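Local coordinates for protein ADP compounds hydrolase NudE (Escherichia coli, PDB 1VHZ) that hydrolyses ADP-ribose to AMP and ribose 5-phosphate, and also acts on Ap3A, Ap2A and NADH, as a magnesium-dependent homodimeric Nudix enzyme, at residues W152-M157 and E180-Q185; M53-V58 and V172-L177; I63-Y68 and K99-F104; A93-L98 and D133-S138. One frame throughout, in Å; residues are numbered along the deposited sequence.

How the interactions relate
The four contacts clamp the central mixed sheet of a Nudix fold between two helices. Interactions 1 and 2 bring helix 169-184 to the sheet, their centres about 9 Å apart; L154 CD1 of the first meets I57 CG2 of the second at 4.1 Å. Interactions 3 and 4, centres about 10 Å apart, do the same for helix 90-102, which carries much of the Nudix box with E97 and E101, the probable metal ligands. Strand 51-58 ties the pairs together: P56 O lies 3.0 Å from I63 N, probably a hydrogen bond, and P56 CG lies 3.5 Å from L98 CD2. M53 of interaction 2 is about 9 Å, side chain to side chain, from both glutamates.

Interaction 1: W152-M157 and E180-Q185; sequences WPLAHM and EWLKGQ
L154 and L182 meet methyl to methyl, their side chains crossing at about a right angle, with L154 CD2 4.1 Å from L182 CD2. That same L182 methyl also faces the sulfur of M157, with M157 SD 4.3 Å from L182 CD2, and so sits against L154 and M157, the two side chains that 152-157 sends to the helix. A chi1 of -74° swings the L154 branch point away from its own carbonyl and carries CD2 across to the helix. Branched leucines give compact methyl ends to this apolar junction, while the unbranched methionine brings a polarisable sulfur to the side of it. The turn itself is braced from within: M157 N bonds to L154 O, and W152 NE1 donates to H156 O over 3.1 Å. The N-H...O angle of 162° makes this a fairly straight bond, and its acceptor lies close to the ring plane, although the donor stands well above the plane of the carbonyl. L62 of strand 61-69 touches both L154 and M157, and R187 touches both L154 and L182. The contact joins the 3-10 turn that follows strand 149-153 to the last turn of helix 169-184, one of the helices flanking the central sheet in the Nudix alpha/beta/alpha sandwich.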
loop_
_atom_site.group_PDB
_atom_site.type_symbol
_atom_site.label_atom_id
_atom_site.label_comp_id
_atom_site.label_asym_id
_atom_site.label_seq_id
_atom_site.Cartn_x
_atom_site.Cartn_y
_atom_site.Cartn_z
ATOM N N TRP A 152 -9.720 0.010 20.494
ATOM C CA TRP A 152 -8.710 -1.034 20.568
ATOM C C TRP A 152 -7.559 -0.599 21.464
ATOM O O TRP A 152 -6.919 0.416 21.194
ATOM C CB TRP A 152 -8.187 -1.313 19.147
ATOM C CG TRP A 152 -7.543 -2.662 19.032
ATOM C CD1 TRP A 152 -6.299 -3.035 19.472
ATOM C CD2 TRP A 152 -8.124 -3.813 18.406
ATOM N NE1 TRP A 152 -6.069 -4.357 19.166
ATOM C CE2 TRP A 152 -7.179 -4.852 18.503
ATOM C CE3 TRP A 152 -9.347 -4.054 17.771
ATOM C CZ2 TRP A 152 -7.435 -6.130 17.997
ATOM C CZ3 TRP A 152 -9.613 -5.323 17.262
ATOM C CH2 TRP A 152 -8.640 -6.344 17.395
ATOM N N PRO A 153 -7.311 -1.365 22.518
ATOM C CA PRO A 153 -6.292 -1.023 23.478
ATOM C C PRO A 153 -4.900 -0.976 22.881
ATOM O O PRO A 153 -4.481 -1.906 22.196
ATOM C CB PRO A 153 -6.401 -2.070 24.567
ATOM C CG PRO A 153 -7.466 -3.013 24.190
ATOM C CD PRO A 153 -8.059 -2.587 22.879
ATOM N N LEU A 154 -4.152 0.070 23.235
ATOM C CA LEU A 154 -2.786 0.242 22.766
ATOM C C LEU A 154 -1.911 -0.929 23.187
ATOM O O LEU A 154 -1.059 -1.401 22.430
ATOM C CB LEU A 154 -2.158 1.511 23.392
ATOM C CG LEU A 154 -2.642 2.855 22.853
ATOM C CD1 LEU A 154 -1.842 3.996 23.488
ATOM C CD2 LEU A 154 -2.529 2.906 21.342
ATOM N N ALA A 155 -2.128 -1.387 24.417
ATOM C CA ALA A 155 -1.395 -2.494 25.001
ATOM C C ALA A 155 -1.522 -3.768 24.182
ATOM O O ALA A 155 -0.644 -4.631 24.273
ATOM C CB ALA A 155 -1.838 -2.724 26.458
ATOM N N HIS A 156 -2.545 -3.909 23.352
ATOM C CA HIS A 156 -2.728 -5.072 22.496
ATOM C C HIS A 156 -2.866 -4.669 21.034
ATOM O O HIS A 156 -3.398 -5.417 20.201
ATOM C CB HIS A 156 -3.985 -5.869 22.935
ATOM C CG HIS A 156 -3.777 -6.394 24.334
ATOM N ND1 HIS A 156 -2.906 -7.436 24.583
ATOM C CD2 HIS A 156 -4.241 -5.970 25.533
ATOM C CE1 HIS A 156 -2.874 -7.656 25.885
ATOM N NE2 HIS A 156 -3.676 -6.790 26.485
ATOM N N MET A 157 -2.313 -3.523 20.675
ATOM C CA MET A 157 -2.338 -2.969 19.337
ATOM C C MET A 157 -1.947 -3.991 18.247
ATOM O O MET A 157 -2.501 -3.961 17.165
ATOM C CB MET A 157 -1.255 -1.914 19.146
ATOM C CG MET A 157 -1.299 -0.522 19.589
ATOM S SD MET A 157 0.381 0.181 19.462
ATOM C CE MET A 157 0.198 0.990 17.862
ATOM N N GLU A 180 6.096 2.739 16.952
ATOM C CA GLU A 180 7.465 3.225 17.089
ATOM C C GLU A 180 7.447 4.604 17.778
ATOM O O GLU A 180 8.199 4.849 18.704
ATOM C CB GLU A 180 8.171 3.430 15.761
ATOM C CG GLU A 180 9.038 2.400 15.175
ATOM C CD GLU A 180 9.686 1.383 16.071
ATOM O OE1 GLU A 180 10.816 1.611 16.535
ATOM O OE2 GLU A 180 9.062 0.321 16.305
ATOM N N TRP A 181 6.554 5.464 17.277
ATOM C CA TRP A 181 6.428 6.805 17.850
ATOM C C TRP A 181 6.042 6.744 19.324
ATOM O O TRP A 181 6.558 7.497 20.154
ATOM C CB TRP A 181 5.413 7.582 17.029
ATOM C CG TRP A 181 5.109 8.968 17.502
ATOM C CD1 TRP A 181 5.862 10.096 17.319
ATOM C CD2 TRP A 181 3.928 9.368 18.209
ATOM N NE1 TRP A 181 5.204 11.179 17.870
ATOM C CE2 TRP A 181 4.020 10.762 18.416
ATOM C CE3 TRP A 181 2.803 8.677 18.673
ATOM C CZ2 TRP A 181 3.044 11.477 19.103
ATOM C CZ3 TRP A 181 1.825 9.397 19.349
ATOM C CH2 TRP A 181 1.954 10.780 19.559
ATOM N N LEU A 182 5.118 5.872 19.687
ATOM C CA LEU A 182 4.687 5.702 21.078
ATOM C C LEU A 182 5.867 5.285 21.965
ATOM O O LEU A 182 5.960 5.712 23.115
ATOM C CB LEU A 182 3.587 4.679 21.149
ATOM C CG LEU A 182 2.156 4.931 21.518
ATOM C CD1 LEU A 182 1.760 6.380 21.704
ATOM C CD2 LEU A 182 1.228 4.237 20.500
ATOM N N LYS A 183 6.782 4.483 21.442
ATOM C CA LYS A 183 7.979 4.048 22.144
ATOM C C LYS A 183 8.861 5.244 22.499
ATOM O O LYS A 183 9.342 5.377 23.622
ATOM C CB LYS A 183 8.802 3.075 21.292
ATOM C CG LYS A 183 8.347 1.636 21.356
ATOM C CD LYS A 183 9.059 0.753 20.342
ATOM C CE LYS A 183 8.507 -0.672 20.370
ATOM N NZ LYS A 183 9.000 -1.488 19.219
ATOM N N GLY A 184 9.018 6.158 21.547
ATOM C CA GLY A 184 9.815 7.359 21.736
ATOM C C GLY A 184 9.540 7.997 23.093
ATOM O O GLY A 184 10.454 8.199 23.893
ATOM N N GLN A 185 8.273 8.268 23.366
ATOM C CA GLN A 185 7.828 8.863 24.614
ATOM C C GLN A 185 7.501 7.825 25.676
ATOM O O GLN A 185 7.060 8.148 26.782
ATOM C CB GLN A 185 6.604 9.741 24.320
ATOM C CG GLN A 185 5.770 9.237 23.158
ATOM C CD GLN A 185 4.830 10.270 22.587
ATOM O OE1 GLN A 185 5.226 11.368 22.183
ATOM N NE2 GLN A 185 3.552 9.916 22.547
#

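Interaction 2: M53-V58 and V172-L177; sequences MIVPIV and VSALFL
Strand 51-58 and helix 169-184 come together with their backbones 8.0 Å apart, measured from V55 CA to A174 CA, as sheet and covering helix of the Nudix alpha/beta/alpha sandwich. A174 carries the whole helical side of this contact. Its methyl group points at the strand and receives two side chains from alternate strand positions, M53 and V55, which face the same side of the sheet. The small side chain of alanine suits this place, since it lets the thicker strand residues approach the helix closely. V55 offers one branch only, V55 CG2 being 4.4 Å from A174 CB; a beta-branched residue such as this fits the extended backbone well.

The other faces of the two elements are also occupied. I54, on the reverse side of the strand, packs on A94, E97 and L98 of helix 90-102, so the sheet is covered on both sides. On the helix, S173 OG bonds both to A169 O and to S173 OG of the second subunit, and the F176 ring meets F176 of that subunit with the planes nearly parallel: the helix thus serves sheet and dimer interface at once.

Extended at chi2 (177°), M53 brings M53 SD to 3.6 Å from A174 CB; the bend at chi3 (30°) then sets the terminal methyl, M53 CE, 4.2 Å from A174 CB.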
loop_
_atom_site.group_PDB
_atom_site.type_symbol
_atom_site.label_atom_id
_atom_site.label_comp_id
_atom_site.label_asym_id
_atom_site.label_seq_id
_atom_site.Cartn_x
_atom_site.Cartn_y
_atom_site.Cartn_z
ATOM N N MET A 53 -4.514 9.886 6.555
ATOM C CA MET A 53 -5.039 8.768 7.357
ATOM C C MET A 53 -4.843 9.204 8.814
ATOM O O MET A 53 -3.772 9.705 9.160
ATOM C CB MET A 53 -4.386 7.437 7.042
ATOM C CG MET A 53 -4.292 6.471 8.228
ATOM S SD MET A 53 -3.581 4.850 7.797
ATOM C CE MET A 53 -2.514 5.365 6.456
ATOM N N ILE A 54 -5.885 9.091 9.617
ATOM C CA ILE A 54 -5.810 9.534 11.001
ATOM C C ILE A 54 -5.922 8.396 11.998
ATOM O O ILE A 54 -6.777 7.523 11.902
ATOM C CB ILE A 54 -6.935 10.544 11.336
ATOM C CG1 ILE A 54 -7.032 11.611 10.259
ATOM C CG2 ILE A 54 -6.692 11.184 12.698
ATOM C CD1 ILE A 54 -7.945 11.247 9.113
ATOM N N VAL A 55 -5.020 8.425 12.956
ATOM C CA VAL A 55 -4.941 7.457 14.022
ATOM C C VAL A 55 -5.225 8.156 15.358
ATOM O O VAL A 55 -4.324 8.685 16.003
ATOM C CB VAL A 55 -3.549 6.795 14.050
ATOM C CG1 VAL A 55 -3.466 5.772 15.167
ATOM C CG2 VAL A 55 -3.244 6.111 12.702
ATOM N N PRO A 56 -6.479 8.123 15.778
ATOM C CA PRO A 56 -6.922 8.714 17.020
ATOM C C PRO A 56 -6.654 7.816 18.217
ATOM O O PRO A 56 -6.859 6.600 18.180
ATOM C CB PRO A 56 -8.414 8.926 16.849
ATOM C CG PRO A 56 -8.765 8.427 15.494
ATOM C CD PRO A 56 -7.639 7.532 15.052
ATOM N N ILE A 57 -6.114 8.415 19.265
ATOM C CA ILE A 57 -5.824 7.732 20.522
ATOM C C ILE A 57 -6.577 8.457 21.643
ATOM O O ILE A 57 -6.438 9.689 21.725
ATOM C CB ILE A 57 -4.319 7.777 20.863
ATOM C CG1 ILE A 57 -3.505 7.095 19.774
ATOM C CG2 ILE A 57 -4.066 7.159 22.239
ATOM C CD1 ILE A 57 -2.015 7.178 19.866
ATOM N N VAL A 58 -7.416 7.766 22.385
ATOM C CA VAL A 58 -8.153 8.333 23.508
ATOM C C VAL A 58 -8.199 7.303 24.640
ATOM O O VAL A 58 -8.362 6.113 24.390
ATOM C CB VAL A 58 -9.546 8.842 23.163
ATOM C CG1 VAL A 58 -10.315 7.864 22.300
ATOM C CG2 VAL A 58 -10.376 9.144 24.431
ATOM N N VAL A 172 -1.331 -1.402 8.086
ATOM C CA VAL A 172 -0.196 -2.064 8.770
ATOM C C VAL A 172 0.984 -1.129 8.927
ATOM O O VAL A 172 1.587 -1.036 9.995
ATOM C CB VAL A 172 0.165 -3.362 8.045
ATOM C CG1 VAL A 172 1.461 -3.974 8.535
ATOM C CG2 VAL A 172 -0.979 -4.391 8.202
ATOM N N SER A 173 1.329 -0.379 7.865
ATOM C CA SER A 173 2.411 0.592 7.948
ATOM C C SER A 173 2.132 1.592 9.080
ATOM O O SER A 173 2.999 1.852 9.899
ATOM C CB SER A 173 2.480 1.433 6.646
ATOM O OG SER A 173 2.961 0.643 5.592
ATOM N N ALA A 174 0.905 2.125 9.104
ATOM C CA ALA A 174 0.511 3.084 10.115
ATOM C C ALA A 174 0.634 2.508 11.525
ATOM O O ALA A 174 1.128 3.174 12.431
ATOM C CB ALA A 174 -0.926 3.571 9.893
ATOM N N LEU A 175 0.118 1.299 11.715
ATOM C CA LEU A 175 0.146 0.632 13.003
ATOM C C LEU A 175 1.561 0.567 13.573
ATOM O O LEU A 175 1.803 0.998 14.688
ATOM C CB LEU A 175 -0.408 -0.794 12.838
ATOM C CG LEU A 175 -0.509 -1.587 14.132
ATOM C CD1 LEU A 175 -1.607 -1.016 15.024
ATOM C CD2 LEU A 175 -0.706 -3.069 13.853
ATOM N N PHE A 176 2.510 0.074 12.785
ATOM C CA PHE A 176 3.906 -0.029 13.185
ATOM C C PHE A 176 4.553 1.347 13.360
ATOM O O PHE A 176 5.392 1.504 14.247
ATOM C CB PHE A 176 4.694 -0.835 12.135
ATOM C CG PHE A 176 4.610 -2.332 12.250
ATOM C CD1 PHE A 176 3.927 -3.079 11.314
ATOM C CD2 PHE A 176 5.247 -3.002 13.294
ATOM C CE1 PHE A 176 3.885 -4.468 11.385
ATOM C CE2 PHE A 176 5.190 -4.386 13.383
ATOM C CZ PHE A 176 4.510 -5.126 12.427
ATOM N N LEU A 177 4.214 2.342 12.549
ATOM C CA LEU A 177 4.807 3.674 12.691
ATOM C C LEU A 177 4.342 4.354 13.974
ATOM O O LEU A 177 5.131 4.988 14.673
ATOM C CB LEU A 177 4.520 4.551 11.466
ATOM C CG LEU A 177 5.292 4.131 10.195
ATOM C CD1 LEU A 177 4.616 4.691 8.956
ATOM C CD2 LEU A 177 6.758 4.536 10.268
#

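Interaction 3: I63-Y68 and K99-F104; sequences ILIREY and KEEVGF
The C-terminal end of the Nudix box helix, with E101 as a probable ligand of the divalent metal, packs here on strand 61-69 through I65, I63 and V102. The apolar part rests on one methyl: V102 CG2 lies 3.7 Å from I65 CG2. More loosely, V102 CG2 stands 4.4 Å from I63 CG2. With chi1 at 51°, CG1 of I65 sits over its own main chain, and the chain beyond it carries I65 CD1 to 3.5 Å from E101 OE1, where isoleucine and glutamate cross at about a right angle. I65 CD1 is thus an apolar neighbour of a carboxylate that also has polar partners. E101 OE1 accepts a hydrogen bond from S80 OG, and two waters connect the carboxylate with E67: one lies 2.8 Å from E101 OE1 and 2.7 Å from E67 OE2, the other joins E67 OE1 to E101 OE2. G103 is the first residue to leave helical torsions, with phi 76°, easy for a residue that lacks a side chain. Strand 61-69 runs between strands 51-58 and 149-153 at I63, where P56 and Q149 flank the isoleucine, while helix 90-102 packs on this part of the sheet and leads directly into strand 104-116.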
loop_
_atom_site.group_PDB
_atom_site.type_symbol
_atom_site.label_atom_id
_atom_site.label_comp_id
_atom_site.label_asym_id
_atom_site.label_seq_id
_atom_site.Cartn_x
_atom_site.Cartn_y
_atom_site.Cartn_z
ATOM N N ILE A 63 -8.836 4.373 18.054
ATOM C CA ILE A 63 -10.218 4.446 17.603
ATOM C C ILE A 63 -10.193 3.959 16.131
ATOM O O ILE A 63 -9.602 4.654 15.308
ATOM C CB ILE A 63 -10.883 5.825 17.589
ATOM C CG1 ILE A 63 -10.885 6.503 18.956
ATOM C CG2 ILE A 63 -12.322 5.658 17.083
ATOM C CD1 ILE A 63 -11.542 5.698 20.055
ATOM N N LEU A 64 -10.755 2.800 15.863
ATOM C CA LEU A 64 -10.764 2.264 14.499
ATOM C C LEU A 64 -12.183 2.406 13.952
ATOM O O LEU A 64 -13.086 2.600 14.762
ATOM C CB LEU A 64 -10.476 0.765 14.499
ATOM C CG LEU A 64 -9.133 0.216 14.962
ATOM C CD1 LEU A 64 -8.001 0.718 14.088
ATOM C CD2 LEU A 64 -8.848 0.518 16.418
ATOM N N ILE A 65 -12.352 2.259 12.640
ATOM C CA ILE A 65 -13.670 2.306 12.054
ATOM C C ILE A 65 -13.882 1.114 11.107
ATOM O O ILE A 65 -12.925 0.515 10.637
ATOM C CB ILE A 65 -13.975 3.599 11.281
ATOM C CG1 ILE A 65 -12.845 3.881 10.282
ATOM C CG2 ILE A 65 -14.160 4.786 12.221
ATOM C CD1 ILE A 65 -13.243 4.773 9.143
ATOM N N ARG A 66 -15.144 0.757 10.882
ATOM C CA ARG A 66 -15.519 -0.312 9.969
ATOM C C ARG A 66 -16.100 0.392 8.738
ATOM O O ARG A 66 -16.920 1.295 8.879
ATOM C CB ARG A 66 -16.467 -1.317 10.600
ATOM C CG ARG A 66 -15.851 -2.039 11.796
ATOM C CD ARG A 66 -16.805 -3.057 12.417
ATOM N NE ARG A 66 -16.142 -3.758 13.517
ATOM C CZ ARG A 66 -15.232 -4.711 13.440
ATOM N NH1 ARG A 66 -14.716 -5.224 14.567
ATOM N NH2 ARG A 66 -14.806 -5.186 12.263
ATOM N N GLU A 67 -15.619 0.048 7.550
ATOM C CA GLU A 67 -16.051 0.743 6.340
ATOM C C GLU A 67 -16.125 -0.189 5.151
ATOM O O GLU A 67 -15.219 -0.994 4.888
ATOM C CB GLU A 67 -15.012 1.873 6.073
ATOM C CG GLU A 67 -15.361 2.761 4.897
ATOM C CD GLU A 67 -14.642 4.105 4.928
ATOM O OE1 GLU A 67 -15.183 5.099 4.396
ATOM O OE2 GLU A 67 -13.533 4.186 5.494
ATOM N N TYR A 68 -17.227 -0.068 4.401
ATOM C CA TYR A 68 -17.406 -0.936 3.254
ATOM C C TYR A 68 -16.391 -0.623 2.156
ATOM O O TYR A 68 -16.070 0.526 1.890
ATOM C CB TYR A 68 -18.836 -0.872 2.729
ATOM C CG TYR A 68 -19.111 -1.786 1.559
ATOM C CD1 TYR A 68 -19.137 -1.281 0.262
ATOM C CD2 TYR A 68 -19.319 -3.148 1.734
ATOM C CE1 TYR A 68 -19.381 -2.103 -0.813
ATOM C CE2 TYR A 68 -19.586 -3.979 0.663
ATOM C CZ TYR A 68 -19.619 -3.448 -0.609
ATOM O OH TYR A 68 -19.865 -4.269 -1.686
ATOM N N LYS A 99 -13.679 14.803 12.362
ATOM C CA LYS A 99 -14.955 15.383 12.703
ATOM C C LYS A 99 -16.076 14.769 11.861
ATOM O O LYS A 99 -17.100 14.405 12.422
ATOM C CB LYS A 99 -14.984 16.905 12.536
ATOM C CG LYS A 99 -14.114 17.680 13.493
ATOM C CD LYS A 99 -14.099 19.178 13.155
ATOM C CE LYS A 99 -13.073 19.852 14.091
ATOM N NZ LYS A 99 -12.752 21.218 13.595
ATOM N N GLU A 100 -15.832 14.651 10.557
ATOM C CA GLU A 100 -16.781 14.076 9.638
ATOM C C GLU A 100 -16.999 12.579 9.863
ATOM O O GLU A 100 -18.118 12.080 9.766
ATOM C CB GLU A 100 -16.317 14.231 8.175
ATOM C CG GLU A 100 -16.401 15.627 7.593
ATOM C CD GLU A 100 -15.747 15.771 6.240
ATOM O OE1 GLU A 100 -15.538 16.926 5.808
ATOM O OE2 GLU A 100 -15.402 14.751 5.581
ATOM N N GLU A 101 -15.934 11.837 10.180
ATOM C CA GLU A 101 -16.121 10.390 10.295
ATOM C C GLU A 101 -16.397 9.841 11.665
ATOM O O GLU A 101 -17.165 8.885 11.813
ATOM C CB GLU A 101 -14.872 9.700 9.698
ATOM C CG GLU A 101 -14.722 10.029 8.208
ATOM C CD GLU A 101 -13.714 9.137 7.513
ATOM O OE1 GLU A 101 -13.250 8.144 8.108
ATOM O OE2 GLU A 101 -13.384 9.426 6.343
ATOM N N VAL A 102 -15.859 10.480 12.684
ATOM C CA VAL A 102 -16.003 9.953 14.044
ATOM C C VAL A 102 -16.597 10.897 15.033
ATOM O O VAL A 102 -16.772 10.539 16.204
ATOM C CB VAL A 102 -14.572 9.440 14.347
ATOM C CG1 VAL A 102 -13.976 9.837 15.647
ATOM C CG2 VAL A 102 -14.565 7.926 14.111
ATOM N N GLY A 103 -16.945 12.130 14.653
ATOM C CA GLY A 103 -17.547 13.067 15.569
ATOM C C GLY A 103 -16.628 13.714 16.575
ATOM O O GLY A 103 -17.104 14.301 17.555
ATOM N N PHE A 104 -15.320 13.747 16.345
ATOM C CA PHE A 104 -14.401 14.397 17.260
ATOM C C PHE A 104 -13.403 15.252 16.439
ATOM O O PHE A 104 -13.126 14.957 15.295
ATOM C CB PHE A 104 -13.526 13.442 18.040
ATOM C CG PHE A 104 -14.085 12.559 19.096
ATOM C CD1 PHE A 104 -14.462 13.052 20.334
ATOM C CD2 PHE A 104 -14.182 11.184 18.881
ATOM C CE1 PHE A 104 -14.948 12.226 21.325
ATOM C CE2 PHE A 104 -14.666 10.345 19.871
ATOM C CZ PHE A 104 -15.053 10.866 21.092
HETATM O O HOH W 1 -12.200 6.382 6.161
HETATM O O HOH W 2 -13.738 7.404 3.974
#

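Interaction 4: A93-L98 and D133-S138; sequences AANREL and DLYPES
Y135 reaches from its strand toward N95 of helix 90-102, and its phenol oxygen is the part that arrives. At CB a chi1 of 57° sets CG above the tyrosine's own backbone; further on the side chain touches N107 of strand 104-116, a ring edge meets E137 OE2 in the ring plane, and at the tip Y135 OH comes to 3.7 Å from N95 ND2. Amide and ring planes stand 78° apart, nearly perpendicular. A water bridges this gap, 2.8 Å from Y135 OH and, by a weak bond, 3.2 Å from N95 ND2. The asparagine is oriented chiefly by another partner, N95 OD1 accepting from A106 N of strand 104-116. A tyrosine, long and polar only at its end, suits such a partly solvated edge.

Deeper in, L98 CD1 meets L134 CD2 at 4.2 Å, the two leucines crossing at about a right angle; I54 and P56 extend the apolar patch around L98. On the helix R96 NH1 makes a salt bridge to E97 OE1 (2.8 Å), and R96 is also paired with E88 and E100. This is the Nudix box helix, with the probable metal ligand E97, seated against strands 104-116 and 125-136 of the Nudix fold.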
loop_
_atom_site.group_PDB
_atom_site.type_symbol
_atom_site.label_atom_id
_atom_site.label_comp_id
_atom_site.label_asym_id
_atom_site.label_seq_id
_atom_site.Cartn_x
_atom_site.Cartn_y
_atom_site.Cartn_z
ATOM N N ALA A 93 -6.770 18.872 7.169
ATOM C CA ALA A 93 -7.534 17.783 6.550
ATOM C C ALA A 93 -7.804 16.705 7.598
ATOM O O ALA A 93 -8.919 16.186 7.674
ATOM C CB ALA A 93 -6.789 17.210 5.362
ATOM N N ALA A 94 -6.787 16.402 8.419
ATOM C CA ALA A 94 -6.954 15.368 9.427
ATOM C C ALA A 94 -8.082 15.734 10.399
ATOM O O ALA A 94 -8.955 14.918 10.672
ATOM C CB ALA A 94 -5.654 15.125 10.187
ATOM N N ASN A 95 -8.043 16.958 10.916
ATOM C CA ASN A 95 -9.058 17.426 11.863
ATOM C C ASN A 95 -10.454 17.364 11.247
ATOM O O ASN A 95 -11.378 16.846 11.863
ATOM C CB ASN A 95 -8.690 18.830 12.348
ATOM C CG ASN A 95 -9.162 19.156 13.746
ATOM O OD1 ASN A 95 -9.380 18.291 14.587
ATOM N ND2 ASN A 95 -9.344 20.445 14.035
ATOM N N ARG A 96 -10.608 17.847 10.021
ATOM C CA ARG A 96 -11.878 17.833 9.319
ATOM C C ARG A 96 -12.366 16.400 9.105
ATOM O O ARG A 96 -13.537 16.106 9.376
ATOM C CB ARG A 96 -11.776 18.572 7.977
ATOM C CG ARG A 96 -13.046 18.512 7.124
ATOM C CD ARG A 96 -12.867 19.241 5.790
ATOM N NE ARG A 96 -11.715 18.736 5.041
ATOM C CZ ARG A 96 -11.608 17.498 4.556
ATOM N NH1 ARG A 96 -12.580 16.595 4.713
ATOM N NH2 ARG A 96 -10.500 17.134 3.909
ATOM N N GLU A 97 -11.491 15.512 8.613
ATOM C CA GLU A 97 -11.885 14.128 8.392
ATOM C C GLU A 97 -12.294 13.458 9.703
ATOM O O GLU A 97 -13.272 12.704 9.682
ATOM C CB GLU A 97 -10.802 13.292 7.711
ATOM C CG GLU A 97 -10.491 13.678 6.274
ATOM C CD GLU A 97 -11.584 13.262 5.300
ATOM O OE1 GLU A 97 -11.701 13.937 4.249
ATOM O OE2 GLU A 97 -12.306 12.276 5.574
ATOM N N LEU A 98 -11.583 13.680 10.795
ATOM C CA LEU A 98 -11.988 13.054 12.058
ATOM C C LEU A 98 -13.430 13.495 12.411
ATOM O O LEU A 98 -14.232 12.663 12.809
ATOM C CB LEU A 98 -11.119 13.454 13.211
ATOM C CG LEU A 98 -10.107 12.644 13.945
ATOM C CD1 LEU A 98 -9.930 13.206 15.379
ATOM C CD2 LEU A 98 -10.404 11.156 14.026
ATOM N N ASP A 133 -6.032 14.199 22.369
ATOM C CA ASP A 133 -6.729 15.275 23.054
ATOM C C ASP A 133 -7.948 15.676 22.228
ATOM O O ASP A 133 -8.069 16.778 21.695
ATOM C CB ASP A 133 -5.810 16.450 23.349
ATOM C CG ASP A 133 -6.531 17.487 24.221
ATOM O OD1 ASP A 133 -7.514 17.105 24.896
ATOM O OD2 ASP A 133 -6.139 18.661 24.195
ATOM N N LEU A 134 -8.857 14.713 22.096
ATOM C CA LEU A 134 -10.068 14.867 21.316
ATOM C C LEU A 134 -11.195 15.576 22.062
ATOM O O LEU A 134 -11.281 15.514 23.275
ATOM C CB LEU A 134 -10.603 13.492 20.892
ATOM C CG LEU A 134 -9.629 12.455 20.369
ATOM C CD1 LEU A 134 -10.385 11.269 19.759
ATOM C CD2 LEU A 134 -8.670 13.028 19.336
ATOM N N TYR A 135 -12.092 16.168 21.289
ATOM C CA TYR A 135 -13.255 16.871 21.817
ATOM C C TYR A 135 -14.389 16.639 20.808
ATOM O O TYR A 135 -14.097 16.500 19.617
ATOM C CB TYR A 135 -12.999 18.368 22.001
ATOM C CG TYR A 135 -12.560 19.052 20.728
ATOM C CD1 TYR A 135 -13.466 19.523 19.800
ATOM C CD2 TYR A 135 -11.201 19.170 20.434
ATOM C CE1 TYR A 135 -13.044 20.127 18.618
ATOM C CE2 TYR A 135 -10.768 19.775 19.269
ATOM C CZ TYR A 135 -11.696 20.250 18.368
ATOM O OH TYR A 135 -11.256 20.847 17.199
ATOM N N PRO A 136 -15.612 16.524 21.295
ATOM C CA PRO A 136 -16.768 16.307 20.457
ATOM C C PRO A 136 -17.038 17.458 19.506
ATOM O O PRO A 136 -17.073 18.629 19.887
ATOM C CB PRO A 136 -17.940 16.150 21.425
ATOM C CG PRO A 136 -17.361 16.078 22.789
ATOM C CD PRO A 136 -15.971 16.654 22.726
ATOM N N GLU A 137 -17.221 17.147 18.237
ATOM C CA GLU A 137 -17.519 18.120 17.198
ATOM C C GLU A 137 -17.755 17.318 15.907
ATOM O O GLU A 137 -16.878 16.591 15.452
ATOM C CB GLU A 137 -16.493 19.196 16.933
ATOM C CG GLU A 137 -16.922 20.130 15.809
ATOM C CD GLU A 137 -15.966 21.253 15.503
ATOM O OE1 GLU A 137 -16.069 21.854 14.404
ATOM O OE2 GLU A 137 -15.098 21.591 16.330
ATOM N N SER A 138 -18.932 17.509 15.356
ATOM C CA SER A 138 -19.334 16.768 14.178
ATOM C C SER A 138 -19.482 17.618 12.944
ATOM O O SER A 138 -19.794 18.806 13.015
ATOM C CB SER A 138 -20.655 16.055 14.552
ATOM O OG SER A 138 -21.134 15.304 13.471
HETATM O O HOH W 3 -8.728 22.053 16.730
#